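Putative SnoaL-like polyketide cyclase (Jannaschia sp., PDB 3KKG) is a putative SnoaL-like polyketide cyclase of the NTF2 clan, which probably cyclises a polyketide substrate of unknown identity. Local coordinates at residues A[5-10]-A[81-86]; A[17-22]-A[115-120]; A[109-114]-A[134-139]. All coordinates share one frame; numbering follows the deposited sequence.

Contact 1. Residues A[5-10]-A[81-86]; sequences SPIETQ and EGDNVV
E8 reaches from the first turn of a helix to the backbone of a hairpin turn, a case of one carboxylate serving two pieces of chain. Its CG sits beside the backbone N (chi1 -74°), and beyond it the chain is extended, carrying the carboxylate past the helix to the backbone N of G82. There E8 OE2 accepts from G82 N at 2.9 Å in an almost straight bond, although the position of this oxygen is less certain than most. The shaft of the side chain also lies close, E8 CG being 3.5 Å from G82 N. The other oxygen turns back to its own helix: E8 OE1 takes the N-H of S5 at 3.0 Å, on its anti side and 23° out of the carboxylate plane. With E8 N given to S5 OG, whose place is likewise less sure, this completes a capping box, and the group that closes the helix start also holds the turn. Beside it the I7 methyl CG2 crosses obliquely against D83 OD1 at 4.0 Å, a loose van der Waals touch of a methyl on a carboxylate oxygen whose hydrogen-bond partner is N11. E81 points its CB away from the helix, and its carboxylate pairs with R4 of the second subunit.

G82 and D83 are the central residues of a type II' turn from E81 to N84, and the positive phi of G82 suits a glycine. The turn joins antiparallel strands 72-81 and 84-94. Helix 6-16 lies across both, E8 resting on V80 and V85 meeting N11 and V15.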
loop_
_atom_site.group_PDB
_atom_site.type_symbol
_atom_site.label_atom_id
_atom_site.label_comp_id
_atom_site.label_asym_id
_atom_site.label_seq_id
_atom_site.Cartn_x
_atom_site.Cartn_y
_atom_site.Cartn_z
ATOM N N SER A 5 19.121 1.184 13.775
ATOM C CA SER A 5 20.087 2.214 14.092
ATOM C C SER A 5 19.415 3.320 14.905
ATOM O O SER A 5 18.167 3.419 14.963
ATOM C CB SER A 5 20.684 2.827 12.830
ATOM O OG SER A 5 19.712 3.631 12.145
ATOM N N PRO A 6 20.203 4.168 15.550
ATOM C CA PRO A 6 19.619 5.302 16.247
ATOM C C PRO A 6 18.710 6.155 15.377
ATOM O O PRO A 6 17.659 6.591 15.842
ATOM C CB PRO A 6 20.859 6.092 16.725
ATOM C CG PRO A 6 21.910 5.066 16.868
ATOM C CD PRO A 6 21.671 4.075 15.788
ATOM N N ILE A 7 19.121 6.427 14.149
ATOM C CA ILE A 7 18.306 7.273 13.283
ATOM C C ILE A 7 17.022 6.521 12.928
ATOM O O ILE A 7 15.924 7.107 12.885
ATOM C CB ILE A 7 19.091 7.677 12.010
ATOM C CG1 ILE A 7 20.157 8.696 12.354
ATOM C CG2 ILE A 7 18.160 8.319 10.953
ATOM C CD1 ILE A 7 21.208 8.821 11.285
ATOM N N GLU A 8 17.152 5.225 12.621
ATOM C CA GLU A 8 15.952 4.439 12.293
ATOM C C GLU A 8 14.945 4.434 13.434
ATOM O O GLU A 8 13.741 4.619 13.249
ATOM C CB GLU A 8 16.329 3.007 11.933
ATOM C CG GLU A 8 16.980 2.905 10.544
ATOM C CD GLU A 8 17.441 1.486 10.210
ATOM O OE1 GLU A 8 17.823 0.759 11.144
ATOM O OE2 GLU A 8 17.480 1.123 9.025
ATOM N N THR A 9 15.423 4.158 14.645
ATOM C CA THR A 9 14.496 4.131 15.761
ATOM C C THR A 9 13.861 5.514 16.016
ATOM O O THR A 9 12.674 5.593 16.311
ATOM C CB THR A 9 15.104 3.513 17.043
ATOM O OG1 THR A 9 14.062 3.343 18.011
ATOM C CG2 THR A 9 16.178 4.400 17.588
ATOM N N GLN A 10 14.634 6.590 15.887
ATOM C CA GLN A 10 14.047 7.921 16.049
ATOM C C GLN A 10 13.042 8.234 14.941
ATOM O O GLN A 10 11.982 8.813 15.196
ATOM C CB GLN A 10 15.104 9.005 16.127
ATOM C CG GLN A 10 14.486 10.376 16.470
ATOM C CD GLN A 10 13.699 10.374 17.785
ATOM O OE1 GLN A 10 14.293 10.165 18.864
ATOM N NE2 GLN A 10 12.378 10.591 17.710
ATOM N N GLU A 81 13.753 1.178 7.055
ATOM C CA GLU A 81 15.124 1.117 6.536
ATOM C C GLU A 81 15.582 2.534 6.280
ATOM O O GLU A 81 15.043 3.251 5.420
ATOM C CB GLU A 81 15.203 0.299 5.266
ATOM C CG GLU A 81 16.658 0.058 4.864
ATOM C CD GLU A 81 16.852 -0.818 3.678
ATOM O OE1 GLU A 81 15.915 -1.077 2.918
ATOM O OE2 GLU A 81 18.046 -1.168 3.444
ATOM N N GLY A 82 16.529 2.966 7.067
ATOM C CA GLY A 82 17.026 4.335 6.959
ATOM C C GLY A 82 15.925 5.366 7.140
ATOM O O GLY A 82 15.223 5.341 8.145
ATOM N N ASP A 83 15.776 6.236 6.132
ATOM C CA ASP A 83 14.797 7.308 6.168
ATOM C C ASP A 83 13.413 6.924 5.561
ATOM O O ASP A 83 12.589 7.780 5.276
ATOM C CB ASP A 83 15.388 8.555 5.495
ATOM C CG ASP A 83 16.331 9.298 6.385
ATOM O OD1 ASP A 83 16.175 9.289 7.631
ATOM O OD2 ASP A 83 17.249 9.962 5.851
ATOM N N ASN A 84 13.166 5.618 5.380
ATOM C CA ASN A 84 11.879 5.113 4.911
ATOM C C ASN A 84 11.229 4.315 5.995
ATOM O O ASN A 84 11.816 3.383 6.495
ATOM C CB ASN A 84 12.051 4.194 3.703
ATOM C CG ASN A 84 12.635 4.948 2.499
ATOM O OD1 ASN A 84 11.903 5.576 1.754
ATOM N ND2 ASN A 84 13.933 4.966 2.389
ATOM N N VAL A 85 10.007 4.732 6.405
ATOM C CA VAL A 85 9.229 4.041 7.413
ATOM C C VAL A 85 7.900 3.647 6.792
ATOM O O VAL A 85 7.186 4.496 6.213
ATOM C CB VAL A 85 8.975 4.915 8.654
ATOM C CG1 VAL A 85 8.161 4.109 9.641
ATOM C CG2 VAL A 85 10.307 5.351 9.284
ATOM N N VAL A 86 7.550 2.381 6.943
ATOM C CA VAL A 86 6.322 1.828 6.393
ATOM C C VAL A 86 5.484 1.327 7.528
ATOM O O VAL A 86 5.952 0.577 8.380
ATOM C CB VAL A 86 6.634 0.647 5.418
ATOM C CG1 VAL A 86 5.320 0.049 4.849
ATOM C CG2 VAL A 86 7.642 1.098 4.321
#

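Contact 2. Residues A[17-22]-A[115-120]; sequences RLFDEG and TLFTLA
F117 meets L18 and F19 in a buried apolar contact that joins the loop after helix 6-16 to the middle of the sheet, near the centre of the chain. The two rings come from opposite directions and touch at their rims rather than lying face over face: F117 CE2 lies in the plane of the F19 ring at its edge, 3.8 Å from F19 CE1, while F19 CZ lies in the plane of the F117 ring. L18 adds a methyl from another direction, CD1 reaching F117 CE1 at 3.6 Å in an oblique approach as the two side chains slide past each other. At the same end of the F19 ring, T115 OG1 also stands at the edge, near the ring plane, 4.1 Å from F19 CZ. F117 points its CB toward the loop; with CG beside the backbone N (chi1 -65°) the ring carries CE1 to L18 and CE2 and CZ to F19.

The loop has polar support of its own. R17 NE donates to E21 OE2 at 2.8 Å in a nearly linear salt bridge, in the guanidinium plane but well above that of the carboxylate. R17 O takes D20 N and G22 N from opposite faces, drawing the chain into a compact bend that presents L18 and F19 together. L18 also packs on W33 of helix 29-36, F19 on V87, and F117 on V15, V124 and M127.

Cut back to an alanine, F117 would probably leave L18 CD1 and the F19 ring edge without their shared partner and open a gap between loop and sheet. No hydrogen bond crosses here, and between these two segments the contact rests on shape and apolar burial.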
loop_
_atom_site.group_PDB
_atom_site.type_symbol
_atom_site.label_atom_id
_atom_site.label_comp_id
_atom_site.label_asym_id
_atom_site.label_seq_id
_atom_site.Cartn_x
_atom_site.Cartn_y
_atom_site.Cartn_z
ATOM N N ARG A 17 3.974 8.807 16.276
ATOM C CA ARG A 17 3.165 9.867 16.887
ATOM C C ARG A 17 1.989 10.233 16.008
ATOM O O ARG A 17 0.924 10.593 16.517
ATOM C CB ARG A 17 3.997 11.114 17.161
ATOM C CG ARG A 17 5.102 10.921 18.127
ATOM C CD ARG A 17 5.796 12.225 18.517
ATOM N NE ARG A 17 4.857 13.146 19.166
ATOM C CZ ARG A 17 4.820 14.462 18.982
ATOM N NH1 ARG A 17 5.665 15.076 18.162
ATOM N NH2 ARG A 17 3.926 15.181 19.650
ATOM N N LEU A 18 2.136 10.067 14.684
ATOM C CA LEU A 18 1.069 10.406 13.761
ATOM C C LEU A 18 -0.111 9.446 13.820
ATOM O O LEU A 18 -1.167 9.723 13.276
ATOM C CB LEU A 18 1.612 10.443 12.333
ATOM C CG LEU A 18 2.744 11.451 12.084
ATOM C CD1 LEU A 18 3.380 11.299 10.714
ATOM C CD2 LEU A 18 2.187 12.911 12.313
ATOM N N PHE A 19 0.063 8.333 14.512
ATOM C CA PHE A 19 -0.970 7.331 14.674
ATOM C C PHE A 19 -1.624 7.394 16.065
ATOM O O PHE A 19 -2.494 6.576 16.352
ATOM C CB PHE A 19 -0.446 5.922 14.371
ATOM C CG PHE A 19 -0.047 5.775 12.916
ATOM C CD1 PHE A 19 1.190 6.218 12.470
ATOM C CD2 PHE A 19 -0.979 5.355 12.001
ATOM C CE1 PHE A 19 1.501 6.139 11.129
ATOM C CE2 PHE A 19 -0.650 5.262 10.634
ATOM C CZ PHE A 19 0.579 5.685 10.225
ATOM N N ASP A 20 -1.192 8.356 16.882
ATOM C CA ASP A 20 -1.733 8.555 18.240
ATOM C C ASP A 20 -2.082 10.030 18.381
ATOM O O ASP A 20 -3.177 10.450 17.974
ATOM C CB ASP A 20 -0.727 8.027 19.285
ATOM C CG ASP A 20 -1.199 8.232 20.698
ATOM O OD1 ASP A 20 -2.406 8.173 20.909
ATOM O OD2 ASP A 20 -0.297 8.313 21.546
ATOM N N GLU A 21 -1.189 10.836 18.938
ATOM C CA GLU A 21 -1.499 12.260 19.136
ATOM C C GLU A 21 -1.709 13.043 17.819
ATOM O O GLU A 21 -2.400 14.067 17.789
ATOM C CB GLU A 21 -0.432 12.949 19.968
ATOM C CG GLU A 21 1.005 12.819 19.492
ATOM C CD GLU A 21 1.794 11.676 20.172
ATOM O OE1 GLU A 21 1.359 10.488 20.173
ATOM O OE2 GLU A 21 2.885 11.977 20.707
ATOM N N GLY A 22 -1.105 12.559 16.728
ATOM C CA GLY A 22 -1.220 13.183 15.410
ATOM C C GLY A 22 -2.249 12.536 14.505
ATOM O O GLY A 22 -2.305 12.832 13.316
ATOM N N THR A 115 0.902 3.113 4.994
ATOM C CA THR A 115 1.407 4.476 4.860
ATOM C C THR A 115 2.901 4.392 4.721
ATOM O O THR A 115 3.548 3.730 5.569
ATOM C CB THR A 115 0.962 5.355 6.055
ATOM O OG1 THR A 115 -0.439 5.085 6.342
ATOM C CG2 THR A 115 1.158 6.813 5.787
ATOM N N LEU A 116 3.444 5.077 3.728
ATOM C CA LEU A 116 4.854 4.979 3.392
ATOM C C LEU A 116 5.446 6.362 3.571
ATOM O O LEU A 116 5.130 7.298 2.795
ATOM C CB LEU A 116 4.988 4.464 1.955
ATOM C CG LEU A 116 4.270 3.119 1.745
ATOM C CD1 LEU A 116 3.230 3.234 0.680
ATOM C CD2 LEU A 116 5.235 2.035 1.422
ATOM N N PHE A 117 6.300 6.530 4.569
ATOM C CA PHE A 117 6.874 7.820 4.915
ATOM C C PHE A 117 8.308 7.915 4.440
ATOM O O PHE A 117 9.065 6.922 4.502
ATOM C CB PHE A 117 6.881 7.970 6.453
ATOM C CG PHE A 117 5.496 8.029 7.046
ATOM C CD1 PHE A 117 4.856 9.234 7.212
ATOM C CD2 PHE A 117 4.864 6.887 7.516
ATOM C CE1 PHE A 117 3.585 9.298 7.781
ATOM C CE2 PHE A 117 3.595 6.962 8.100
ATOM C CZ PHE A 117 2.975 8.181 8.271
ATOM N N THR A 118 8.695 9.116 4.037
ATOM C CA THR A 118 10.098 9.464 3.813
ATOM C C THR A 118 10.439 10.607 4.750
ATOM O O THR A 118 9.654 11.565 4.907
ATOM C CB THR A 118 10.321 9.907 2.372
ATOM O OG1 THR A 118 9.808 8.886 1.503
ATOM C CG2 THR A 118 11.805 10.091 2.054
ATOM N N LEU A 119 11.591 10.469 5.409
ATOM C CA LEU A 119 12.066 11.500 6.304
ATOM C C LEU A 119 13.393 12.087 5.795
ATOM O O LEU A 119 14.079 11.483 4.976
ATOM C CB LEU A 119 12.244 10.942 7.726
ATOM C CG LEU A 119 11.013 10.398 8.467
ATOM C CD1 LEU A 119 10.833 8.892 8.245
ATOM C CD2 LEU A 119 11.015 10.796 9.977
ATOM N N ALA A 120 13.712 13.283 6.272
ATOM C CA ALA A 120 15.022 13.889 6.062
ATOM C C ALA A 120 15.371 14.645 7.331
ATOM O O ALA A 120 14.563 15.453 7.794
ATOM C CB ALA A 120 15.004 14.858 4.870
#

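Contact 3. Residues A[109-114]-A[134-139]; sequences VDVPDV and LAVMTA
V136 lays its methyl CG2 across both branches of V111, 4.1 Å from V111 CG1 and 4.2 Å from V111 CG2, the two side chains crossing at about a right angle. Its other methyl turns to the next inward-facing valine of the strand, CG1 of V136 standing 4.3 Å from CG1 of V109. One branched residue of the helix is thus shared by two alternate residues of the strand: with CG1 anti to its backbone N (chi1 169°), V136 spreads its two methyls over V109 and V111. The intervening D110 points away and salt-bridges R90.

The helix can come close, V109 and V136 lying 6.6 Å apart at their CA atoms; the small side chains of A135 and A139 face the strand without touching it. On the helix itself T138 OG1 donates to L134 O at 2.8 Å from above the carbonyl plane, and T138 N reaches that oxygen from the opposite face.

F68 touches both V109 and V136 and extends this apolar patch. A bound di(hydroxyethyl)ether, probably from the crystallisation liquor, lies about 4 Å from the V136 side chain at the nearest atoms and may mark a pocket there. The arrangement, a short C-terminal helix laid against one end of the mixed sheet, is consistent with the cone-like fold of the NTF2 clan.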
loop_
_atom_site.group_PDB
_atom_site.type_symbol
_atom_site.label_atom_id
_atom_site.label_comp_id
_atom_site.label_asym_id
_atom_site.label_seq_id
_atom_site.Cartn_x
_atom_site.Cartn_y
_atom_site.Cartn_z
ATOM N N VAL A 109 -16.766 0.498 8.151
ATOM C CA VAL A 109 -15.681 -0.051 7.357
ATOM C C VAL A 109 -14.686 -0.714 8.287
ATOM O O VAL A 109 -14.563 -0.354 9.472
ATOM C CB VAL A 109 -14.940 1.044 6.484
ATOM C CG1 VAL A 109 -15.961 1.786 5.681
ATOM C CG2 VAL A 109 -14.073 1.946 7.324
ATOM N N ASP A 110 -13.951 -1.681 7.736
ATOM C CA ASP A 110 -12.933 -2.427 8.485
ATOM C C ASP A 110 -11.929 -2.853 7.401
ATOM O O ASP A 110 -12.168 -3.825 6.685
ATOM C CB ASP A 110 -13.558 -3.661 9.148
ATOM C CG ASP A 110 -12.569 -4.468 9.963
ATOM O OD1 ASP A 110 -11.377 -4.227 9.887
ATOM O OD2 ASP A 110 -13.063 -5.336 10.735
ATOM N N VAL A 111 -10.845 -2.088 7.242
ATOM C CA VAL A 111 -9.915 -2.271 6.137
ATOM C C VAL A 111 -8.454 -2.165 6.570
ATOM O O VAL A 111 -8.141 -1.379 7.456
ATOM C CB VAL A 111 -10.175 -1.270 4.963
ATOM C CG1 VAL A 111 -11.459 -1.649 4.212
ATOM C CG2 VAL A 111 -10.174 0.193 5.461
ATOM N N PRO A 112 -7.583 -2.901 5.904
ATOM C CA PRO A 112 -6.135 -2.708 6.084
ATOM C C PRO A 112 -5.682 -1.482 5.320
ATOM O O PRO A 112 -6.310 -1.071 4.326
ATOM C CB PRO A 112 -5.549 -3.994 5.514
ATOM C CG PRO A 112 -6.462 -4.281 4.317
ATOM C CD PRO A 112 -7.861 -3.859 4.813
ATOM N N ASP A 113 -4.539 -0.942 5.696
ATOM C CA ASP A 113 -3.939 0.135 4.943
ATOM C C ASP A 113 -2.441 0.051 5.045
ATOM O O ASP A 113 -1.878 -0.793 5.772
ATOM C CB ASP A 113 -4.522 1.454 5.309
ATOM C CG ASP A 113 -4.054 2.028 6.590
ATOM O OD1 ASP A 113 -3.220 1.436 7.295
ATOM O OD2 ASP A 113 -4.574 3.117 6.961
ATOM N N VAL A 114 -1.776 0.938 4.353
ATOM C CA VAL A 114 -0.305 1.083 4.419
ATOM C C VAL A 114 0.054 2.524 4.131
ATOM O O VAL A 114 -0.483 3.176 3.232
ATOM C CB VAL A 114 0.393 0.124 3.470
ATOM C CG1 VAL A 114 0.005 0.336 2.038
ATOM C CG2 VAL A 114 1.929 0.281 3.645
ATOM N N LEU A 134 -11.520 1.089 -3.122
ATOM C CA LEU A 134 -12.645 0.569 -3.902
ATOM C C LEU A 134 -13.641 -0.135 -2.976
ATOM O O LEU A 134 -14.869 0.058 -3.061
ATOM C CB LEU A 134 -12.155 -0.429 -4.961
ATOM C CG LEU A 134 -13.251 -1.059 -5.794
ATOM C CD1 LEU A 134 -14.023 0.021 -6.587
ATOM C CD2 LEU A 134 -12.645 -2.147 -6.736
ATOM N N ALA A 135 -13.149 -0.927 -2.021
ATOM C CA ALA A 135 -14.039 -1.597 -1.120
ATOM C C ALA A 135 -14.768 -0.576 -0.237
ATOM O O ALA A 135 -15.974 -0.756 0.060
ATOM C CB ALA A 135 -13.316 -2.628 -0.242
ATOM N N VAL A 136 -14.071 0.456 0.210
ATOM C CA VAL A 136 -14.704 1.493 1.042
ATOM C C VAL A 136 -15.817 2.186 0.254
ATOM O O VAL A 136 -16.977 2.313 0.723
ATOM C CB VAL A 136 -13.692 2.507 1.566
ATOM C CG1 VAL A 136 -14.392 3.733 2.205
ATOM C CG2 VAL A 136 -12.711 1.867 2.597
HETATM N N MSE A 137 -15.508 2.630 -0.953
HETATM C CA MSE A 137 -16.498 3.348 -1.753
HETATM C C MSE A 137 -17.666 2.445 -2.071
HETATM O O MSE A 137 -18.843 2.905 -2.062
HETATM C CB MSE A 137 -15.873 3.940 -3.007
HETATM C CG MSE A 137 -14.812 4.941 -2.776
HETATM SE SE MSE A 137 -15.327 6.475 -1.747
HETATM C CE MSE A 137 -16.355 7.340 -3.141
ATOM N N THR A 138 -17.418 1.169 -2.349
ATOM C CA THR A 138 -18.514 0.221 -2.607
ATOM C C THR A 138 -19.406 0.054 -1.381
ATOM O O THR A 138 -20.656 0.076 -1.513
ATOM C CB THR A 138 -17.952 -1.142 -3.071
ATOM O OG1 THR A 138 -17.189 -0.897 -4.246
ATOM C CG2 THR A 138 -19.073 -2.154 -3.343
ATOM N N ALA A 139 -18.809 -0.095 -0.196
ATOM C CA ALA A 139 -19.528 -0.325 1.067
ATOM C C ALA A 139 -20.388 0.875 1.408
ATOM O O ALA A 139 -21.591 0.693 1.774
ATOM C CB ALA A 139 -18.590 -0.644 2.176
#

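Overall arrangement
From the N terminus, helix 6-16 opens contact 1, which closes at the hairpin between strands 72-81 and 84-94. Before that loop is shut, contact 2 begins at 17-22; it closes only at strand 108-120, so the two cross. Contact 3 opens on the same strand, at 109-114, before contact 2 has closed, and ends in helix 133-140; these two cross as well, whereas contacts 1 and 3 follow in series. Strands 84-94 and 108-120, neighbours in the sheet, tie the set together: V85 O lies 2.8 Å from F117 N, and V86 packs on V114. Contacts 1 and 3 thus fasten helices 6-16 and 133-140 to the sheet on opposite sides of the chain's centre, with contact 2 between.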